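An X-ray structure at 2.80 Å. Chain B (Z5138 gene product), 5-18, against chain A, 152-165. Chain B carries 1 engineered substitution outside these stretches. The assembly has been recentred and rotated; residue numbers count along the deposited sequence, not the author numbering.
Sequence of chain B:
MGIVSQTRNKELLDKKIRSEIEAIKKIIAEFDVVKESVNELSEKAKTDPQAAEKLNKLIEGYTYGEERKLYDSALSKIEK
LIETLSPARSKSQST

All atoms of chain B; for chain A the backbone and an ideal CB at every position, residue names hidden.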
# COMPACT_ATOMS: atom_id res chain seq x y z
N SER B 5 -20.10 3.41 23.29
CA SER B 5 -18.71 3.82 23.03
C SER B 5 -18.04 2.81 22.10
O SER B 5 -17.34 3.18 21.16
CB SER B 5 -17.89 3.87 24.32
OG SER B 5 -18.09 5.08 25.02
N GLN B 6 -18.25 1.54 22.40
CA GLN B 6 -17.68 0.47 21.61
C GLN B 6 -18.12 0.59 20.16
O GLN B 6 -17.31 0.50 19.25
CB GLN B 6 -18.08 -0.89 22.17
CG GLN B 6 -17.18 -1.38 23.30
CD GLN B 6 -17.47 -2.81 23.69
OE1 GLN B 6 -16.63 -3.48 24.30
NE2 GLN B 6 -18.67 -3.30 23.36
N THR B 7 -19.42 0.79 19.95
CA THR B 7 -19.94 0.93 18.60
C THR B 7 -19.32 2.15 17.91
O THR B 7 -18.95 2.09 16.74
CB THR B 7 -21.45 1.09 18.60
OG1 THR B 7 -22.04 -0.00 19.31
CG2 THR B 7 -21.97 1.10 17.17
N ARG B 8 -19.22 3.26 18.64
CA ARG B 8 -18.64 4.45 18.05
C ARG B 8 -17.19 4.18 17.65
O ARG B 8 -16.74 4.61 16.60
CB ARG B 8 -18.71 5.63 19.04
CG ARG B 8 -18.10 6.89 18.47
CD ARG B 8 -18.78 8.15 18.97
NE ARG B 8 -18.36 9.31 18.18
CZ ARG B 8 -18.80 10.56 18.36
NH1 ARG B 8 -18.35 11.54 17.58
NH2 ARG B 8 -19.68 10.83 19.32
N ASN B 9 -16.46 3.45 18.48
CA ASN B 9 -15.07 3.14 18.17
C ASN B 9 -14.93 2.21 16.98
O ASN B 9 -14.03 2.36 16.17
CB ASN B 9 -14.37 2.54 19.38
CG ASN B 9 -13.86 3.59 20.34
OD1 ASN B 9 -13.61 3.30 21.51
ND2 ASN B 9 -13.68 4.82 19.85
N LYS B 10 -15.82 1.23 16.86
CA LYS B 10 -15.74 0.31 15.74
C LYS B 10 -16.04 1.03 14.44
O LYS B 10 -15.44 0.72 13.41
CB LYS B 10 -16.70 -0.87 15.96
CG LYS B 10 -16.17 -1.83 17.03
CD LYS B 10 -17.26 -2.61 17.78
CE LYS B 10 -17.83 -3.76 16.97
NZ LYS B 10 -18.67 -4.65 17.84
N GLU B 11 -16.94 2.00 14.48
CA GLU B 11 -17.30 2.78 13.30
C GLU B 11 -16.13 3.66 12.87
O GLU B 11 -15.85 3.80 11.68
CB GLU B 11 -18.51 3.67 13.59
CG GLU B 11 -19.80 2.93 13.86
CD GLU B 11 -20.96 3.89 14.06
OE1 GLU B 11 -21.21 4.70 13.15
OE2 GLU B 11 -21.62 3.83 15.13
N LEU B 12 -15.46 4.27 13.84
CA LEU B 12 -14.31 5.12 13.59
C LEU B 12 -13.25 4.31 12.85
O LEU B 12 -12.83 4.67 11.75
CB LEU B 12 -13.74 5.59 14.93
CG LEU B 12 -13.91 7.04 15.39
CD1 LEU B 12 -12.76 7.87 14.84
CD2 LEU B 12 -15.27 7.58 14.95
N LEU B 13 -12.82 3.22 13.49
CA LEU B 13 -11.82 2.31 12.93
C LEU B 13 -12.21 1.89 11.52
O LEU B 13 -11.44 2.06 10.58
CB LEU B 13 -11.69 1.07 13.83
CG LEU B 13 -10.57 1.01 14.88
CD1 LEU B 13 -9.89 2.35 15.03
CD2 LEU B 13 -11.13 0.54 16.20
N ASP B 14 -13.41 1.36 11.38
CA ASP B 14 -13.88 0.93 10.07
C ASP B 14 -13.73 2.04 9.03
O ASP B 14 -13.19 1.81 7.96
CB ASP B 14 -15.33 0.47 10.17
CG ASP B 14 -15.92 0.13 8.84
OD1 ASP B 14 -16.48 1.05 8.20
OD2 ASP B 14 -15.81 -1.05 8.43
N LYS B 15 -14.19 3.24 9.35
CA LYS B 15 -14.07 4.36 8.42
C LYS B 15 -12.61 4.66 8.13
O LYS B 15 -12.24 4.92 6.99
CB LYS B 15 -14.74 5.62 8.99
CG LYS B 15 -16.27 5.60 9.04
CD LYS B 15 -16.79 6.93 9.59
CE LYS B 15 -18.26 6.86 10.01
NZ LYS B 15 -18.66 8.05 10.84
N LYS B 16 -11.79 4.66 9.18
CA LYS B 16 -10.36 4.92 9.05
C LYS B 16 -9.71 3.92 8.10
O LYS B 16 -8.90 4.28 7.23
CB LYS B 16 -9.69 4.80 10.41
CG LYS B 16 -9.00 6.05 10.90
CD LYS B 16 -9.98 7.04 11.47
CE LYS B 16 -9.29 7.93 12.50
NZ LYS B 16 -8.67 7.11 13.60
N ILE B 17 -10.06 2.65 8.29
CA ILE B 17 -9.56 1.55 7.49
C ILE B 17 -10.01 1.68 6.04
O ILE B 17 -9.22 1.49 5.12
CB ILE B 17 -10.03 0.22 8.08
CG1 ILE B 17 -9.34 -0.01 9.43
CG2 ILE B 17 -9.76 -0.93 7.10
CD1 ILE B 17 -9.75 -1.31 10.11
N ARG B 18 -11.28 2.00 5.84
CA ARG B 18 -11.82 2.18 4.49
C ARG B 18 -11.10 3.30 3.75
O ARG B 18 -10.95 3.25 2.54
CB ARG B 18 -13.30 2.51 4.55
CG ARG B 18 -14.19 1.42 4.06
CD ARG B 18 -14.12 0.24 4.98
NE ARG B 18 -15.17 -0.73 4.68
CZ ARG B 18 -16.47 -0.43 4.62
NH1 ARG B 18 -17.35 -1.39 4.35
NH2 ARG B 18 -16.87 0.82 4.83
N UNK A 152 -20.15 -10.59 25.05
CA UNK A 152 -20.39 -9.59 24.03
C UNK A 152 -19.50 -8.37 24.15
O UNK A 152 -18.94 -7.90 23.16
CB UNK A 152 -21.86 -9.15 24.08
N UNK A 153 -19.37 -7.86 25.36
CA UNK A 153 -18.54 -6.69 25.61
C UNK A 153 -17.07 -6.99 25.40
O UNK A 153 -16.30 -6.13 24.97
CB UNK A 153 -18.77 -6.17 27.03
N UNK A 154 -16.67 -8.22 25.70
CA UNK A 154 -15.28 -8.61 25.55
C UNK A 154 -14.93 -8.89 24.10
O UNK A 154 -13.86 -8.47 23.63
CB UNK A 154 -14.98 -9.84 26.41
N UNK A 155 -15.81 -9.57 23.38
CA UNK A 155 -15.53 -9.86 21.98
C UNK A 155 -15.35 -8.57 21.19
O UNK A 155 -14.45 -8.45 20.35
CB UNK A 155 -16.65 -10.70 21.37
N UNK A 156 -16.21 -7.59 21.45
CA UNK A 156 -16.13 -6.31 20.77
C UNK A 156 -14.84 -5.61 21.13
O UNK A 156 -14.21 -4.98 20.28
CB UNK A 156 -17.33 -5.43 21.12
N UNK A 157 -14.43 -5.70 22.38
CA UNK A 157 -13.20 -5.04 22.78
C UNK A 157 -12.04 -5.66 22.00
O UNK A 157 -11.09 -4.98 21.64
CB UNK A 157 -12.98 -5.16 24.29
N UNK A 158 -12.15 -6.96 21.74
CA UNK A 158 -11.13 -7.69 20.98
C UNK A 158 -11.13 -7.25 19.51
O UNK A 158 -10.08 -7.08 18.91
CB UNK A 158 -11.37 -9.20 21.08
N UNK A 159 -12.32 -7.09 18.94
CA UNK A 159 -12.46 -6.65 17.55
C UNK A 159 -11.83 -5.27 17.41
O UNK A 159 -11.15 -4.98 16.42
CB UNK A 159 -13.93 -6.63 17.12
N UNK A 160 -12.07 -4.41 18.39
CA UNK A 160 -11.54 -3.06 18.38
C UNK A 160 -10.01 -3.11 18.42
O UNK A 160 -9.34 -2.28 17.81
CB UNK A 160 -12.09 -2.25 19.56
N UNK A 161 -9.47 -4.09 19.15
CA UNK A 161 -8.02 -4.26 19.26
C UNK A 161 -7.45 -4.71 17.92
O UNK A 161 -6.43 -4.20 17.47
CB UNK A 161 -7.67 -5.27 20.36
N UNK A 162 -8.12 -5.68 17.29
CA UNK A 162 -7.67 -6.17 15.99
C UNK A 162 -7.79 -5.05 14.96
O UNK A 162 -6.80 -4.69 14.33
CB UNK A 162 -8.48 -7.39 15.56
N UNK A 163 -9.00 -4.51 14.80
CA UNK A 163 -9.25 -3.42 13.86
C UNK A 163 -8.21 -2.32 13.99
O UNK A 163 -7.78 -1.72 13.01
CB UNK A 163 -10.65 -2.84 14.08
N UNK A 164 -7.80 -2.06 15.22
CA UNK A 164 -6.82 -1.04 15.48
C UNK A 164 -5.48 -1.42 14.85
O UNK A 164 -4.89 -0.63 14.11
CB UNK A 164 -6.67 -0.82 16.99
N UNK A 165 -5.00 -2.63 15.14
CA UNK A 165 -3.73 -3.08 14.57
C UNK A 165 -3.81 -3.07 13.05
O UNK A 165 -2.89 -2.61 12.37
CB UNK A 165 -3.37 -4.48 15.08

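The two helices run nearly parallel, their axes 21° apart and 9.6 Å from each other at closest approach, so side chains of chain A must fit between those of chain B. Backbone angles are helical throughout 152-165, which disfavours glycine and proline but otherwise leaves the choice to the surroundings.

At 152 nothing of chain B lies near the ideal CB, and many residues would serve; it is threonine. Position 153 points sideways, its CB 4.4 Å from Gln6(B) OE1, so a small or medium side chain could flank that amide. Val153(A) does so, with CG1 3.7 Å from Gln6(B) OE1. Positions 154 and 155 meet open space, where polar residues are natural, and both are asparagine.

Position 156 points toward chain B and is tightly confined: its CB is 3.4 Å from Gln6(B) NE2 and 3.6 Å from Lys10(B) NZ. A small residue is indicated, and a hydroxyl could also meet the ammonium. The residue is Ser156(A); Lys10(B) NZ donates a weak hydrogen bond to its OG at 3.2 Å, while OG itself donates to Thr152(A) O at 3.1 Å. Position 157 points away overall, although its CB is 4.0 Å from Gln6(B) OE1, which suits a flexible polar chain. Gln157(A) turns its end back to the amide of Gln6(B), whose side chain is thus lodged among 153, 156, 157 and 160. Position 158, out of reach, is leucine.

At 159 the CB points toward chain B, 4.8 Å from Lys10(B) CE, and the nearby ammonium favours an acid, though a neutral acceptor would also do. Glu159(A) extends to form a salt bridge, OE2 to Lys10(B) NZ 3.2 Å, whose hydrogen bond is weak.

Position 160 faces a hollow bounded by Gln6(B), Asn9(B), Lys10(B) and Leu13(B), lined largely by carbon; leucine, isoleucine or methionine could occupy it. Ile160(A) is the knob, with CG1 3.5 Å from Lys10(B) CG and CG2 3.7 Å from Leu13(B) CD2.

Positions 161 and 162 have no chain B atoms near CB, and both are glutamine. Position 163 points toward chain B, its CB 3.9 Å from Leu13(B) CG and 4.3 Å from Ile17(B) CD1, inviting a long apolar side chain. Met163(A), modelled as selenomethionine, enters the hole formed by Lys10(B), Leu13(B), Asp14(B) and Ile17(B); its CE lies 3.8 Å from Leu13(B) CB and 3.7 Å from Asp14(B) CB.

Position 164 points away, with CB 4.7 Å from Leu13(B) CD2, so small or polar residues suffice; it is serine. Position 165, out of reach, is asparagine.

Chain A 152-165: TVNNSQLEIQQMSN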
# COMPACT_ATOMS: atom_id res chain seq x y z
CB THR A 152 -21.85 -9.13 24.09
OG1 THR A 152 -22.70 -10.25 23.80
CG2 THR A 152 -22.11 -8.00 23.09
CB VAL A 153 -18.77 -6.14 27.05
CG1 VAL A 153 -17.67 -5.15 27.44
CG2 VAL A 153 -20.13 -5.46 27.12
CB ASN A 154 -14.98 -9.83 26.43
CG ASN A 154 -14.98 -9.49 27.91
OD1 ASN A 154 -15.16 -10.36 28.76
ND2 ASN A 154 -14.78 -8.21 28.23
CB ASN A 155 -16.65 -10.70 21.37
CG ASN A 155 -16.80 -12.05 22.05
OD1 ASN A 155 -15.82 -12.64 22.53
ND2 ASN A 155 -18.03 -12.56 22.09
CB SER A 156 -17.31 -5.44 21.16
OG SER A 156 -18.51 -6.06 20.73
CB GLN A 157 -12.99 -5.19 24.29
CG GLN A 157 -12.23 -4.03 24.88
CD GLN A 157 -12.69 -2.69 24.29
OE1 GLN A 157 -13.89 -2.42 24.20
NE2 GLN A 157 -11.72 -1.86 23.88
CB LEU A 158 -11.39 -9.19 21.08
CG LEU A 158 -10.32 -10.00 21.83
CD1 LEU A 158 -9.84 -9.25 23.08
CD2 LEU A 158 -10.91 -11.35 22.18
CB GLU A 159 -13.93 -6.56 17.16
CG GLU A 159 -14.70 -7.83 17.43
CD GLU A 159 -16.19 -7.68 17.12
OE1 GLU A 159 -16.97 -8.59 17.47
OE2 GLU A 159 -16.56 -6.64 16.52
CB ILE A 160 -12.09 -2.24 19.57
CG1 ILE A 160 -13.61 -2.09 19.43
CG2 ILE A 160 -11.43 -0.87 19.63
CD1 ILE A 160 -14.27 -1.29 20.53
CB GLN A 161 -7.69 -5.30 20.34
CG GLN A 161 -6.88 -4.77 21.52
CD GLN A 161 -5.42 -4.44 21.17
OE1 GLN A 161 -5.15 -3.56 20.33
NE2 GLN A 161 -4.49 -5.15 21.81
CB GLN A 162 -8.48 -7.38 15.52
CG GLN A 162 -7.87 -7.98 14.24
CD GLN A 162 -8.90 -8.49 13.23
OE1 GLN A 162 -9.45 -9.59 13.39
NE2 GLN A 162 -9.15 -7.70 12.19
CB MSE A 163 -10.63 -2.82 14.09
CG MSE A 163 -11.77 -3.76 13.75
SE MSE A 163 -13.52 -2.96 13.99
CE MSE A 163 -13.60 -1.92 12.34
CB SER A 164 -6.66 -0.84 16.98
OG SER A 164 -5.81 0.26 17.24
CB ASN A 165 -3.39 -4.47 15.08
CG ASN A 165 -3.11 -4.48 16.58
OD1 ASN A 165 -3.18 -5.53 17.23
ND2 ASN A 165 -2.77 -3.32 17.13
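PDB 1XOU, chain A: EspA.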